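Local coordinates for protein biuret hydrolase (Pseudomonas sp., PDB 6C62) that hydrolyses 1-carboxybiuret to urea-1,3-dicarboxylate and ammonia, a step in the bacterial degradation of atrazine, at residues A[197-209]-A[301-313]. Numbering follows the deposited sequence.
Sequences RGTYPFVHSIDHL and AFVITASEGGCLH
Ile-304 CG2 lies 3.9 Å from Ile-206 CD1, the side chains meeting obliquely, and the same methyl also borders Val-203 CG1. The next residue, Thr-305, sets CG2 against Phe-202 CZ at 3.5 Å; its CG2 is anti to the backbone N, which lets OG1 donate back to Ala-301 O, while Asn-172 ND2 also bonds it. Glu-308 carries the polar grip: OE1 accepts Ser-205 N at 3.0 Å, with an N-H...O angle of 161°, and OE2 accepts Ser-205 OG at 2.6 Å, each on its syn lone pair. Tyr-343 OH also bonds OE2, so with bonds to both oxygens the carboxylate has little freedom to rotate. An alanine here would probably leave the Ser-205 backbone N-H and hydroxyl without their acceptor and Tyr-343 without this partner. Gly-309 CA approaches Phe-202 O at 3.5 Å, with the Phe-202 ring close by. Leu-312 splits its methyls, CD1 to His-204 CE1 (3.7 Å) and CD2 to Pro-201 O. Finally, a water that donates to Pro-201 O also lies 2.9 Å from His-313 NE2. This buried loop-on-helix contact is consistent with a loop bordering the probable Ser-Ser-Lys site of the amidase family, whose Ser-150 and Ser-174 side chains lie about 6 Å from that of Phe-202.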
loop_
_atom_site.group_PDB
_atom_site.type_symbol
_atom_site.label_atom_id
_atom_site.label_comp_id
_atom_site.label_asym_id
_atom_site.label_seq_id
_atom_site.Cartn_x
_atom_site.Cartn_y
_atom_site.Cartn_z
ATOM N N ARG A 197 0.717 12.206 -13.413
ATOM C CA ARG A 197 2.090 12.382 -13.857
ATOM C C ARG A 197 2.411 13.849 -14.264
ATOM O O ARG A 197 1.652 14.517 -14.968
ATOM C CB ARG A 197 2.365 11.415 -15.019
ATOM C CG ARG A 197 3.808 11.519 -15.523
ATOM C CD ARG A 197 4.258 10.291 -16.253
ATOM N NE ARG A 197 3.429 9.972 -17.430
ATOM C CZ ARG A 197 3.749 10.265 -18.695
ATOM N NH1 ARG A 197 4.849 10.915 -18.963
ATOM N NH2 ARG A 197 2.968 9.851 -19.718
ATOM N N GLY A 198 3.554 14.314 -13.766
ATOM C CA GLY A 198 3.986 15.700 -13.916
ATOM C C GLY A 198 3.307 16.668 -12.945
ATOM O O GLY A 198 3.162 17.824 -13.288
ATOM N N THR A 199 2.816 16.197 -11.807
ATOM C CA THR A 199 2.281 17.065 -10.779
ATOM C C THR A 199 3.028 16.884 -9.453
ATOM O O THR A 199 3.610 15.818 -9.161
ATOM C CB THR A 199 0.772 16.894 -10.540
ATOM O OG1 THR A 199 0.498 15.608 -9.954
ATOM C CG2 THR A 199 0.011 17.054 -11.879
ATOM N N TYR A 200 3.060 17.954 -8.663
ATOM C CA TYR A 200 3.722 17.890 -7.351
ATOM C C TYR A 200 2.744 17.244 -6.335
ATOM O O TYR A 200 1.628 17.755 -6.117
ATOM C CB TYR A 200 4.178 19.306 -6.929
ATOM C CG TYR A 200 5.171 19.233 -5.787
ATOM C CD1 TYR A 200 4.738 19.033 -4.495
ATOM C CD2 TYR A 200 6.523 19.281 -6.025
ATOM C CE1 TYR A 200 5.656 18.902 -3.465
ATOM C CE2 TYR A 200 7.466 19.137 -5.005
ATOM C CZ TYR A 200 7.035 18.972 -3.724
ATOM O OH TYR A 200 7.972 18.875 -2.669
ATOM N N PRO A 201 3.122 16.138 -5.731
ATOM C CA PRO A 201 2.192 15.407 -4.880
ATOM C C PRO A 201 2.061 15.900 -3.435
ATOM O O PRO A 201 2.818 16.788 -2.960
ATOM C CB PRO A 201 2.769 14.003 -4.880
ATOM C CG PRO A 201 4.211 14.222 -4.955
ATOM C CD PRO A 201 4.419 15.469 -5.784
ATOM N N PHE A 202 1.024 15.405 -2.793
ATOM C CA PHE A 202 0.746 15.746 -1.385
ATOM C C PHE A 202 0.618 14.418 -0.653
ATOM O O PHE A 202 1.480 14.080 0.169
ATOM C CB PHE A 202 -0.489 16.660 -1.329
ATOM C CG PHE A 202 -1.031 16.947 0.049
ATOM C CD1 PHE A 202 -0.155 17.114 1.166
ATOM C CD2 PHE A 202 -2.399 17.094 0.232
ATOM C CE1 PHE A 202 -0.651 17.384 2.428
ATOM C CE2 PHE A 202 -2.928 17.380 1.531
ATOM C CZ PHE A 202 -2.041 17.526 2.611
ATOM N N VAL A 203 -0.421 13.664 -0.949
ATOM C CA VAL A 203 -0.683 12.335 -0.318
ATOM C C VAL A 203 -0.816 11.336 -1.458
ATOM O O VAL A 203 -1.824 11.288 -2.153
ATOM C CB VAL A 203 -1.964 12.378 0.526
ATOM C CG1 VAL A 203 -2.246 11.046 1.237
ATOM C CG2 VAL A 203 -1.939 13.544 1.494
ATOM N N HIS A 204 0.196 10.523 -1.661
ATOM C CA HIS A 204 0.172 9.539 -2.739
ATOM C C HIS A 204 -1.082 8.627 -2.665
ATOM O O HIS A 204 -1.681 8.267 -3.688
ATOM C CB HIS A 204 1.447 8.661 -2.655
ATOM C CG HIS A 204 2.720 9.390 -2.892
ATOM N ND1 HIS A 204 3.877 9.132 -2.168
ATOM C CD2 HIS A 204 3.046 10.309 -3.839
ATOM C CE1 HIS A 204 4.850 9.894 -2.669
ATOM N NE2 HIS A 204 4.363 10.625 -3.670
ATOM N N SER A 205 -1.474 8.267 -1.452
ATOM C CA SER A 205 -2.617 7.369 -1.254
ATOM C C SER A 205 -4.005 8.017 -1.515
ATOM O O SER A 205 -5.033 7.306 -1.532
ATOM C CB SER A 205 -2.621 6.825 0.198
ATOM O OG SER A 205 -1.596 5.876 0.486
ATOM N N ILE A 206 -4.086 9.356 -1.625
ATOM C CA ILE A 206 -5.401 10.010 -1.712
ATOM C C ILE A 206 -5.548 11.118 -2.740
ATOM O O ILE A 206 -6.675 11.489 -3.075
ATOM C CB ILE A 206 -5.864 10.529 -0.302
ATOM C CG1 ILE A 206 -5.597 9.524 0.846
ATOM C CG2 ILE A 206 -7.348 10.818 -0.298
ATOM C CD1 ILE A 206 -5.922 10.093 2.215
ATOM N N ASP A 207 -4.468 11.669 -3.299
ATOM C CA ASP A 207 -4.596 12.803 -4.244
ATOM C C ASP A 207 -5.403 12.467 -5.468
ATOM O O ASP A 207 -5.150 11.436 -6.097
ATOM C CB ASP A 207 -3.238 13.314 -4.789
ATOM C CG ASP A 207 -2.314 13.900 -3.738
ATOM O OD1 ASP A 207 -2.767 14.318 -2.672
ATOM O OD2 ASP A 207 -1.056 13.918 -4.060
ATOM N N HIS A 208 -6.317 13.360 -5.844
ATOM C CA HIS A 208 -7.072 13.306 -7.095
ATOM C C HIS A 208 -6.850 14.634 -7.860
ATOM O O HIS A 208 -6.650 15.683 -7.243
ATOM C CB HIS A 208 -8.581 13.307 -6.847
ATOM C CG HIS A 208 -9.129 12.194 -6.022
ATOM N ND1 HIS A 208 -8.982 12.111 -4.652
ATOM C CD2 HIS A 208 -10.029 11.242 -6.361
ATOM C CE1 HIS A 208 -9.695 11.083 -4.200
ATOM N NE2 HIS A 208 -10.349 10.545 -5.219
ATOM N N LEU A 209 -6.944 14.615 -9.189
ATOM C CA LEU A 209 -6.867 15.824 -10.005
ATOM C C LEU A 209 -8.130 15.940 -10.806
ATOM O O LEU A 209 -8.750 14.936 -11.163
ATOM C CB LEU A 209 -5.709 15.768 -10.970
ATOM C CG LEU A 209 -4.308 15.560 -10.329
ATOM C CD1 LEU A 209 -3.325 15.434 -11.460
ATOM C CD2 LEU A 209 -3.985 16.756 -9.416
ATOM N N ALA A 301 -8.632 9.293 6.895
ATOM C CA ALA A 301 -8.098 10.163 5.881
ATOM C C ALA A 301 -7.123 11.195 6.477
ATOM O O ALA A 301 -6.057 11.476 5.932
ATOM C CB ALA A 301 -9.165 10.864 5.137
ATOM N N PHE A 302 -7.504 11.723 7.626
ATOM C CA PHE A 302 -6.753 12.763 8.299
ATOM C C PHE A 302 -5.416 12.240 8.736
ATOM O O PHE A 302 -4.370 12.889 8.528
ATOM C CB PHE A 302 -7.561 13.308 9.479
ATOM C CG PHE A 302 -7.048 14.589 10.036
ATOM C CD1 PHE A 302 -5.971 14.595 10.842
ATOM C CD2 PHE A 302 -7.670 15.782 9.769
ATOM C CE1 PHE A 302 -5.443 15.768 11.357
ATOM C CE2 PHE A 302 -7.201 16.979 10.326
ATOM C CZ PHE A 302 -6.074 16.962 11.121
ATOM N N VAL A 303 -5.413 11.051 9.328
ATOM C CA VAL A 303 -4.204 10.381 9.784
ATOM C C VAL A 303 -3.242 10.087 8.661
ATOM O O VAL A 303 -2.061 10.404 8.781
ATOM C CB VAL A 303 -4.581 9.108 10.631
ATOM C CG1 VAL A 303 -3.379 8.223 10.844
ATOM C CG2 VAL A 303 -5.122 9.525 11.998
ATOM N N ILE A 304 -3.716 9.501 7.602
ATOM C CA ILE A 304 -2.883 9.150 6.447
ATOM C C ILE A 304 -2.324 10.400 5.768
ATOM O O ILE A 304 -1.215 10.439 5.376
ATOM C CB ILE A 304 -3.708 8.294 5.472
ATOM C CG1 ILE A 304 -3.837 6.892 6.092
ATOM C CG2 ILE A 304 -3.089 8.171 4.085
ATOM C CD1 ILE A 304 -4.921 6.017 5.468
ATOM N N THR A 305 -3.145 11.417 5.665
ATOM C CA THR A 305 -2.778 12.685 5.029
ATOM C C THR A 305 -1.608 13.315 5.766
ATOM O O THR A 305 -0.640 13.714 5.145
ATOM C CB THR A 305 -3.978 13.647 4.993
ATOM O OG1 THR A 305 -4.936 13.144 4.028
ATOM C CG2 THR A 305 -3.550 15.036 4.637
ATOM N N ALA A 306 -1.740 13.438 7.082
ATOM C CA ALA A 306 -0.725 14.133 7.851
ATOM C C ALA A 306 0.622 13.399 7.806
ATOM O O ALA A 306 1.637 14.010 7.697
ATOM C CB ALA A 306 -1.178 14.313 9.289
ATOM N N SER A 307 0.605 12.078 7.973
ATOM C CA SER A 307 1.863 11.340 7.932
ATOM C C SER A 307 2.495 11.297 6.523
ATOM O O SER A 307 3.718 11.497 6.415
ATOM C CB SER A 307 1.663 9.947 8.494
ATOM O OG SER A 307 1.561 10.089 9.898
ATOM N N GLU A 308 1.707 10.982 5.507
ATOM C CA GLU A 308 2.269 10.874 4.174
ATOM C C GLU A 308 2.718 12.288 3.677
ATOM O O GLU A 308 3.776 12.406 3.144
ATOM C CB GLU A 308 1.282 10.291 3.165
ATOM C CG GLU A 308 1.097 8.816 3.256
ATOM C CD GLU A 308 0.292 8.145 2.104
ATOM O OE1 GLU A 308 0.188 8.673 0.974
ATOM O OE2 GLU A 308 -0.224 6.986 2.331
ATOM N N GLY A 309 1.900 13.344 3.892
ATOM C CA GLY A 309 2.327 14.696 3.475
ATOM C C GLY A 309 3.513 15.216 4.289
ATOM O O GLY A 309 4.454 15.757 3.741
ATOM N N GLY A 310 3.490 15.036 5.604
ATOM C CA GLY A 310 4.622 15.447 6.423
ATOM C C GLY A 310 5.899 14.731 6.074
ATOM O O GLY A 310 6.969 15.387 5.922
ATOM N N CYS A 311 5.853 13.395 5.969
ATOM C CA CYS A 311 7.057 12.628 5.683
ATOM C C CYS A 311 7.610 12.909 4.307
ATOM O O CYS A 311 8.795 12.845 4.097
ATOM C CB CYS A 311 6.850 11.141 5.921
ATOM S SG CYS A 311 6.560 10.887 7.725
ATOM N N LEU A 312 6.760 13.231 3.356
ATOM C CA LEU A 312 7.214 13.642 2.041
ATOM C C LEU A 312 8.195 14.814 2.109
ATOM O O LEU A 312 9.028 14.933 1.241
ATOM C CB LEU A 312 6.053 14.103 1.186
ATOM C CG LEU A 312 6.216 14.139 -0.340
ATOM C CD1 LEU A 312 6.349 12.725 -0.865
ATOM C CD2 LEU A 312 4.973 14.797 -0.936
ATOM N N HIS A 313 8.027 15.697 3.098
ATOM C CA HIS A 313 8.840 16.921 3.210
ATOM C C HIS A 313 9.843 16.827 4.368
ATOM O O HIS A 313 10.374 17.841 4.835
ATOM C CB HIS A 313 7.893 18.095 3.457
ATOM C CG HIS A 313 6.992 18.376 2.303
ATOM N ND1 HIS A 313 7.447 18.973 1.161
ATOM C CD2 HIS A 313 5.687 18.099 2.097
ATOM C CE1 HIS A 313 6.455 19.089 0.304
ATOM N NE2 HIS A 313 5.376 18.540 0.829
HETATM O O HOH W 1 2.970 18.417 -0.845
#